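Local coordinates for NADPH-flavin oxidoreductase (Vibrio harveyi, PDB 1BKJ), which catalyses the NADPH-dependent reduction of FMN to FMNH2, supplying the reduced flavin to luciferase for bioluminescence as a flavin-bound homodimer, at residues S135-D140 / L229-S234; L77-D82 / I110-C115; V49-T52 / K56-E59. All coordinates share one frame; numbering follows the deposited sequence.

Contact 1 (S135-D140 / L229-S234)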
loop_
_atom_site.group_PDB
_atom_site.type_symbol
_atom_site.label_atom_id
_atom_site.label_comp_id
_atom_site.label_asym_id
_atom_site.label_seq_id
_atom_site.Cartn_x
_atom_site.Cartn_y
_atom_site.Cartn_z
ATOM N N SER A 135 9.359 -9.393 15.206
ATOM C CA SER A 135 10.122 -10.649 15.216
ATOM C C SER A 135 10.436 -10.997 13.749
ATOM O O SER A 135 10.382 -12.164 13.353
ATOM C CB SER A 135 9.287 -11.768 15.838
ATOM O OG SER A 135 9.145 -11.593 17.237
ATOM N N ALA A 136 10.806 -9.978 12.965
ATOM C CA ALA A 136 11.093 -10.107 11.526
ATOM C C ALA A 136 12.050 -11.215 11.081
ATOM O O ALA A 136 11.667 -12.039 10.259
ATOM C CB ALA A 136 11.524 -8.770 10.956
ATOM N N ALA A 137 13.247 -11.273 11.670
ATOM C CA ALA A 137 14.260 -12.288 11.338
ATOM C C ALA A 137 13.783 -13.728 11.613
ATOM O O ALA A 137 14.034 -14.634 10.813
ATOM C CB ALA A 137 15.559 -12.006 12.084
ATOM N N GLN A 138 13.033 -13.915 12.702
ATOM C CA GLN A 138 12.501 -15.231 13.055
ATOM C C GLN A 138 11.377 -15.690 12.113
ATOM O O GLN A 138 11.331 -16.857 11.733
ATOM C CB GLN A 138 12.027 -15.242 14.505
ATOM C CG GLN A 138 13.108 -14.886 15.538
ATOM C CD GLN A 138 12.949 -13.463 16.070
ATOM O OE1 GLN A 138 13.249 -12.473 15.377
ATOM N NE2 GLN A 138 12.439 -13.350 17.302
ATOM N N VAL A 139 10.506 -14.759 11.706
ATOM C CA VAL A 139 9.396 -15.039 10.775
ATOM C C VAL A 139 9.981 -15.363 9.390
ATOM O O VAL A 139 9.544 -16.308 8.734
ATOM C CB VAL A 139 8.422 -13.815 10.678
ATOM C CG1 VAL A 139 7.385 -13.990 9.556
ATOM C CG2 VAL A 139 7.717 -13.624 11.990
ATOM N N ASP A 140 11.000 -14.593 8.999
ATOM C CA ASP A 140 11.712 -14.734 7.720
ATOM C C ASP A 140 12.353 -16.123 7.575
ATOM O O ASP A 140 12.268 -16.733 6.513
ATOM C CB ASP A 140 12.771 -13.632 7.627
ATOM C CG ASP A 140 13.485 -13.596 6.297
ATOM O OD1 ASP A 140 14.338 -14.466 6.053
ATOM O OD2 ASP A 140 13.231 -12.659 5.512
ATOM N N LEU A 229 15.874 -1.747 9.989
ATOM C CA LEU A 229 16.869 -1.437 8.942
ATOM C C LEU A 229 17.947 -2.545 8.886
ATOM O O LEU A 229 18.273 -2.981 7.786
ATOM C CB LEU A 229 17.461 -0.014 9.046
ATOM C CG LEU A 229 18.378 0.478 7.910
ATOM C CD1 LEU A 229 17.634 0.559 6.578
ATOM C CD2 LEU A 229 18.942 1.830 8.271
ATOM N N PRO A 230 18.501 -3.022 10.047
ATOM C CA PRO A 230 19.497 -4.099 9.950
ATOM C C PRO A 230 18.874 -5.387 9.343
ATOM O O PRO A 230 19.540 -6.107 8.598
ATOM C CB PRO A 230 19.908 -4.317 11.406
ATOM C CG PRO A 230 19.864 -2.977 11.950
ATOM C CD PRO A 230 18.579 -2.416 11.398
ATOM N N TYR A 231 17.588 -5.629 9.628
ATOM C CA TYR A 231 16.871 -6.784 9.064
ATOM C C TYR A 231 16.766 -6.660 7.526
ATOM O O TYR A 231 17.014 -7.635 6.826
ATOM C CB TYR A 231 15.466 -6.960 9.675
ATOM C CG TYR A 231 14.557 -7.889 8.863
ATOM C CD1 TYR A 231 14.846 -9.272 8.747
ATOM C CD2 TYR A 231 13.448 -7.373 8.138
ATOM C CE1 TYR A 231 14.055 -10.118 7.913
ATOM C CE2 TYR A 231 12.650 -8.216 7.311
ATOM C CZ TYR A 231 12.968 -9.583 7.206
ATOM O OH TYR A 231 12.217 -10.403 6.398
ATOM N N LEU A 232 16.314 -5.508 7.025
ATOM C CA LEU A 232 16.198 -5.284 5.584
ATOM C C LEU A 232 17.567 -5.427 4.918
ATOM O O LEU A 232 17.686 -6.154 3.935
ATOM C CB LEU A 232 15.581 -3.910 5.288
ATOM C CG LEU A 232 14.079 -3.700 5.577
ATOM C CD1 LEU A 232 13.695 -2.251 5.327
ATOM C CD2 LEU A 232 13.203 -4.635 4.734
ATOM N N ASN A 233 18.602 -4.839 5.530
ATOM C CA ASN A 233 19.983 -4.904 5.032
ATOM C C ASN A 233 20.534 -6.332 4.992
ATOM O O ASN A 233 21.286 -6.658 4.077
ATOM C CB ASN A 233 20.927 -4.029 5.870
ATOM C CG ASN A 233 20.650 -2.534 5.739
ATOM O OD1 ASN A 233 21.185 -1.746 6.515
ATOM N ND2 ASN A 233 19.818 -2.139 4.783
ATOM N N SER A 234 20.142 -7.175 5.961
ATOM C CA SER A 234 20.567 -8.587 6.041
ATOM C C SER A 234 19.979 -9.425 4.891
ATOM O O SER A 234 20.518 -10.479 4.546
ATOM C CB SER A 234 20.195 -9.225 7.398
ATOM O OG SER A 234 18.817 -9.586 7.487
#

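Contact 2 (L77-D82 / I110-C115)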
loop_
_atom_site.group_PDB
_atom_site.type_symbol
_atom_site.label_atom_id
_atom_site.label_comp_id
_atom_site.label_asym_id
_atom_site.label_seq_id
_atom_site.Cartn_x
_atom_site.Cartn_y
_atom_site.Cartn_z
ATOM N N LEU A 77 -2.474 -15.119 5.343
ATOM C CA LEU A 77 -1.618 -14.746 4.211
ATOM C C LEU A 77 -0.510 -13.792 4.662
ATOM O O LEU A 77 -0.781 -12.850 5.404
ATOM C CB LEU A 77 -2.454 -14.041 3.140
ATOM C CG LEU A 77 -3.736 -14.676 2.605
ATOM C CD1 LEU A 77 -4.360 -13.729 1.608
ATOM C CD2 LEU A 77 -3.453 -16.042 1.966
ATOM N N VAL A 78 0.734 -14.048 4.246
ATOM C CA VAL A 78 1.867 -13.195 4.605
ATOM C C VAL A 78 2.367 -12.511 3.329
ATOM O O VAL A 78 2.737 -13.185 2.368
ATOM C CB VAL A 78 3.024 -13.995 5.270
ATOM C CG1 VAL A 78 4.093 -13.046 5.805
ATOM C CG2 VAL A 78 2.514 -14.879 6.409
ATOM N N PHE A 79 2.360 -11.175 3.334
ATOM C CA PHE A 79 2.784 -10.373 2.188
ATOM C C PHE A 79 4.232 -10.012 2.299
ATOM O O PHE A 79 4.663 -9.444 3.302
ATOM C CB PHE A 79 1.924 -9.127 2.065
ATOM C CG PHE A 79 0.534 -9.412 1.599
ATOM C CD1 PHE A 79 -0.429 -9.952 2.479
ATOM C CD2 PHE A 79 0.192 -9.205 0.255
ATOM C CE1 PHE A 79 -1.726 -10.295 2.016
ATOM C CE2 PHE A 79 -1.091 -9.538 -0.225
ATOM C CZ PHE A 79 -2.059 -10.088 0.659
ATOM N N CYS A 80 4.965 -10.319 1.237
ATOM C CA CYS A 80 6.400 -10.113 1.188
ATOM C C CYS A 80 6.892 -9.373 -0.044
ATOM O O CYS A 80 6.345 -9.544 -1.139
ATOM C CB CYS A 80 7.119 -11.481 1.181
ATOM S SG CYS A 80 6.663 -12.661 2.462
ATOM N N ILE A 81 7.969 -8.598 0.146
ATOM C CA ILE A 81 8.662 -7.904 -0.959
ATOM C C ILE A 81 9.460 -9.046 -1.606
ATOM O O ILE A 81 10.037 -9.876 -0.894
ATOM C CB ILE A 81 9.694 -6.828 -0.466
ATOM C CG1 ILE A 81 8.988 -5.693 0.274
ATOM C CG2 ILE A 81 10.493 -6.278 -1.662
ATOM C CD1 ILE A 81 9.905 -4.701 0.940
ATOM N N ASP A 82 9.469 -9.106 -2.934
ATOM C CA ASP A 82 10.184 -10.167 -3.622
ATOM C C ASP A 82 10.907 -9.712 -4.891
ATOM O O ASP A 82 10.279 -9.476 -5.922
ATOM C CB ASP A 82 9.201 -11.301 -3.965
ATOM C CG ASP A 82 9.887 -12.583 -4.450
ATOM O OD1 ASP A 82 11.096 -12.591 -4.750
ATOM O OD2 ASP A 82 9.192 -13.609 -4.558
ATOM N N ILE A 110 -1.353 -1.946 -1.804
ATOM C CA ILE A 110 -2.361 -1.894 -2.875
ATOM C C ILE A 110 -2.955 -3.299 -3.097
ATOM O O ILE A 110 -4.170 -3.470 -3.079
ATOM C CB ILE A 110 -1.737 -1.387 -4.212
ATOM C CG1 ILE A 110 -1.257 0.052 -4.047
ATOM C CG2 ILE A 110 -2.740 -1.461 -5.377
ATOM C CD1 ILE A 110 -0.383 0.515 -5.160
ATOM N N MET A 111 -2.085 -4.290 -3.272
ATOM C CA MET A 111 -2.516 -5.668 -3.493
ATOM C C MET A 111 -3.334 -6.240 -2.331
ATOM O O MET A 111 -4.405 -6.838 -2.560
ATOM C CB MET A 111 -1.310 -6.569 -3.778
ATOM C CG MET A 111 -1.693 -7.992 -4.053
ATOM S SD MET A 111 -0.356 -9.052 -4.399
ATOM C CE MET A 111 -0.275 -8.840 -6.123
ATOM N N ALA A 112 -2.825 -6.053 -1.107
ATOM C CA ALA A 112 -3.485 -6.543 0.100
ATOM C C ALA A 112 -4.861 -5.947 0.322
ATOM O O ALA A 112 -5.774 -6.652 0.763
ATOM C CB ALA A 112 -2.623 -6.327 1.299
ATOM N N GLN A 113 -5.025 -4.669 -0.027
ATOM C CA GLN A 113 -6.310 -4.020 0.128
ATOM C C GLN A 113 -7.330 -4.580 -0.848
ATOM O O GLN A 113 -8.500 -4.675 -0.506
ATOM C CB GLN A 113 -6.193 -2.492 0.059
ATOM C CG GLN A 113 -7.484 -1.707 0.365
ATOM C CD GLN A 113 -8.144 -2.042 1.710
ATOM O OE1 GLN A 113 -7.509 -2.556 2.627
ATOM N NE2 GLN A 113 -9.423 -1.723 1.826
ATOM N N ASN A 114 -6.874 -5.008 -2.028
ATOM C CA ASN A 114 -7.762 -5.628 -3.014
ATOM C C ASN A 114 -8.241 -6.986 -2.476
ATOM O O ASN A 114 -9.437 -7.287 -2.532
ATOM C CB ASN A 114 -7.046 -5.814 -4.350
ATOM C CG ASN A 114 -7.383 -4.732 -5.359
ATOM O OD1 ASN A 114 -7.968 -3.704 -5.037
ATOM N ND2 ASN A 114 -7.021 -4.975 -6.599
ATOM N N CYS A 115 -7.318 -7.736 -1.860
ATOM C CA CYS A 115 -7.597 -9.050 -1.258
ATOM C C CYS A 115 -8.620 -8.917 -0.139
ATOM O O CYS A 115 -9.635 -9.620 -0.146
ATOM C CB CYS A 115 -6.322 -9.681 -0.697
ATOM S SG CYS A 115 -5.163 -10.270 -1.934
#

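Contact 3 (V49-T52 / K56-E59)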
loop_
_atom_site.group_PDB
_atom_site.type_symbol
_atom_site.label_atom_id
_atom_site.label_comp_id
_atom_site.label_asym_id
_atom_site.label_seq_id
_atom_site.Cartn_x
_atom_site.Cartn_y
_atom_site.Cartn_z
ATOM N N VAL A 49 2.655 -15.682 1.054
ATOM C CA VAL A 49 2.894 -17.005 1.617
ATOM C C VAL A 49 1.615 -17.376 2.368
ATOM O O VAL A 49 1.225 -16.688 3.315
ATOM C CB VAL A 49 4.131 -17.090 2.567
ATOM C CG1 VAL A 49 4.302 -18.510 3.060
ATOM C CG2 VAL A 49 5.410 -16.655 1.860
ATOM N N ARG A 50 0.911 -18.390 1.857
ATOM C CA ARG A 50 -0.317 -18.904 2.474
ATOM C C ARG A 50 0.135 -19.943 3.518
ATOM O O ARG A 50 0.817 -20.922 3.176
ATOM C CB ARG A 50 -1.221 -19.568 1.424
ATOM C CG ARG A 50 -2.531 -20.078 1.992
ATOM C CD ARG A 50 -3.221 -21.022 1.042
ATOM N NE ARG A 50 -4.427 -21.585 1.643
ATOM C CZ ARG A 50 -4.926 -22.786 1.368
ATOM N NH1 ARG A 50 -4.327 -23.582 0.498
ATOM N NH2 ARG A 50 -6.039 -23.186 1.962
ATOM N N VAL A 51 -0.212 -19.709 4.784
ATOM C CA VAL A 51 0.190 -20.609 5.858
ATOM C C VAL A 51 -0.945 -21.524 6.316
ATOM O O VAL A 51 -1.887 -21.078 6.982
ATOM C CB VAL A 51 0.823 -19.812 7.044
ATOM C CG1 VAL A 51 1.374 -20.758 8.104
ATOM C CG2 VAL A 51 1.961 -18.936 6.537
ATOM N N THR A 52 -0.862 -22.802 5.934
ATOM C CA THR A 52 -1.882 -23.795 6.305
ATOM C C THR A 52 -1.427 -24.752 7.404
ATOM O O THR A 52 -2.265 -25.352 8.092
ATOM C CB THR A 52 -2.371 -24.643 5.099
ATOM O OG1 THR A 52 -1.271 -25.358 4.507
ATOM C CG2 THR A 52 -3.018 -23.766 4.070
ATOM N N LYS A 56 3.094 -24.032 12.135
ATOM C CA LYS A 56 3.688 -22.764 11.686
ATOM C C LYS A 56 2.786 -21.602 12.103
ATOM O O LYS A 56 3.288 -20.557 12.503
ATOM C CB LYS A 56 3.921 -22.748 10.175
ATOM C CG LYS A 56 5.155 -23.518 9.768
ATOM C CD LYS A 56 5.568 -23.220 8.346
ATOM C CE LYS A 56 6.820 -24.003 7.983
ATOM N NZ LYS A 56 7.464 -23.428 6.769
ATOM N N ARG A 57 1.468 -21.834 12.095
ATOM C CA ARG A 57 0.449 -20.840 12.505
ATOM C C ARG A 57 0.517 -20.497 13.987
ATOM O O ARG A 57 0.244 -19.355 14.369
ATOM C CB ARG A 57 -0.959 -21.347 12.227
ATOM C CG ARG A 57 -1.378 -21.287 10.803
ATOM C CD ARG A 57 -2.081 -19.991 10.496
ATOM N NE ARG A 57 -3.027 -20.237 9.413
ATOM C CZ ARG A 57 -4.339 -20.061 9.501
ATOM N NH1 ARG A 57 -4.891 -19.610 10.617
ATOM N NH2 ARG A 57 -5.106 -20.419 8.483
ATOM N N ASN A 58 0.832 -21.505 14.812
ATOM C CA ASN A 58 0.957 -21.333 16.255
ATOM C C ASN A 58 2.214 -20.489 16.538
ATOM O O ASN A 58 2.170 -19.533 17.336
ATOM C CB ASN A 58 1.019 -22.702 16.955
ATOM N N GLU A 59 3.283 -20.767 15.783
ATOM C CA GLU A 59 4.549 -20.046 15.914
ATOM C C GLU A 59 4.392 -18.601 15.411
ATOM O O GLU A 59 4.937 -17.676 16.026
ATOM C CB GLU A 59 5.682 -20.761 15.161
ATOM C CG GLU A 59 6.091 -22.109 15.767
ATOM C CD GLU A 59 7.207 -22.826 14.988
ATOM O OE1 GLU A 59 8.392 -22.555 15.271
ATOM O OE2 GLU A 59 6.908 -23.670 14.105
HETATM O O HOH W 1 -3.863 -20.020 5.313
#

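Contact 1 (S135-D140 / L229-S234)
With CG of Tyr231 turned anti to its own backbone nitrogen (chi1 164°) and CG of Asp140 placed likewise (chi1 -175°), the phenol ring and the carboxylate are swung into the gap between two helices. The axes of segments 136-140 and 229-234 stay 10.7 Å apart at closest approach, and Tyr231 alone of 229-234 makes the contact. Its hydroxyl donates a short hydrogen bond from Tyr231 OH to Asp140 OD2 of 2.6 Å. The oxygen is met on its anti side, and the carboxylate plane stands 77° from that of the ring, near whose plane Asp140 OD2 lies. Over one face of the ring comes the methyl of Ala136, a CH-pi contact with Ala136 CB 3.7 Å from the centroid of the Tyr231 ring and close to its normal. Ala137 adds looser contact at Tyr231 CD1. The arrangement fastens the short C-terminal helix 228-234 to helix 136-142 of the nitroreductase fold. Tyr231 OH also accepts a hydrogen bond from Val151 N of strand 149-158, so the hydroxyl links both helices to the sheet. Asp140 OD2 has a second partner in a salt bridge with Lys235, a positive charge that probably favours the ionised carboxylate.

Contact 2 (L77-D82 / I110-C115)
A strand of the central antiparallel sheet packs here on the long helix 98-121 of the nitroreductase fold, the helix that also carries part of an FMN pocket at Ile110. Segments 77-82 and 110-115 run nearly antiparallel, at 159°, with axes 10.3 Å apart, and Phe79 reaches across the space between them. Its ring is the strand's whole contribution to the close contacts, and three helix residues receive it. Ala112 lies over one face: Ala112 CB sits 3.9 Å from the centroid of the Phe79 ring, 14° off the normal and shifted toward the rim, which makes a CH-pi contact. The backbone is almost as near, Ala112 CA being 3.8 Å from Phe79 CE2, so the small residue lets the ring lie close against the helix itself. The other two partners meet the ring at its edge. Cys115 SG approaches Phe79 CZ at 4.0 Å, a sulfur-aromatic contact made near the ring plane, while Met111 CG touches Phe79 CE2 at 4.2 Å. Met111 reaches that edge because its CG stands anti to the backbone nitrogen (chi1 -178°). Positions 111, 112 and 115 fall on one side of the helix, as expected for i, i+1 and i+4, and no hydrogen bond crosses between the segments. The side-chain contact is made by the phenyl ring, a methyl, a methylene and a sulfur. Around it, Phe153 of strand 149-158 meets the Phe79 ring and also touches Ala112, while Val46 and Ile48 of strand 46-50 pack against Phe79. Gln113 and Asn114 of the same helix form hydrogen bonds with Asn114 and Gln113 of the second subunit, placing the helix between the sheet and the dimer interface.

Contact 3 (V49-T52 / K56-E59)
The carbonyl oxygen of Val51 is held by the side chain of Arg57, with a water molecule close by. The bond from Arg57 NE to Val51 O is 2.8 Å long and practically straight, with an N-H...O angle of 176°. The oxygen lies at the edge of the guanidinium, nearly in its plane, whereas the donor is tilted 28° from the plane of the carbonyl. The water, its O 2.8 Å from Val51 O, can donate to the same oxygen and accepts a weak bond from Arg57 NH2, so that it may bridge the two groups at a second point. The Arg57 chain bends at chi2 (-92°), which turns its far end back toward Val51. The outer nitrogens have other partners: Arg57 NH1 bonds to the carbonyl oxygens of Val70 and Ala73, and these together with Val51 O hold the guanidinium in a setting of backbone oxygens. Beside this polar grip runs an apolar one. Val51 CG1 touches Lys56 CB at 3.8 Å and Arg57 CG at 3.9 Å; the Val51 and Lys56 side chains cross at about a right angle, while those of Val51 and Arg57 pass in opposite directions. Lys56 then leads away from segment 49-52, its NZ bonding to Leu142 O and to the backbone oxygen of Asn179 of the second subunit. Val49 and Arg50 pair in parallel with a strand of the second subunit. The arrangement is a tight strand-to-helix connection of the nitroreductase fold, in which helix 54-63 folds back on the residues around the end of strand 46-50, outermost in the sheet within the chain.

Contacts 2 and 3 share one sheet, whose neighbouring strands 75-82 and 46-50 touch directly; contact 1 stands apart, its nearest atoms about 5 to 6 Å from theirs. All three are buried, contact 2 deepest, its centre about 7 Å from the centre of the chain, contacts 1 and 3 farther out at about 17 and 16 Å. Contact 2 is apolar; the others add a hydrogen bond, side chain to side chain between two helices in contact 1, side chain to backbone carbonyl between residues six apart in sequence in contact 3. Lys56 of contact 3 itself bonds to the second subunit, while beside contact 2 Gln113 and Asn114, which take no part in it, do so.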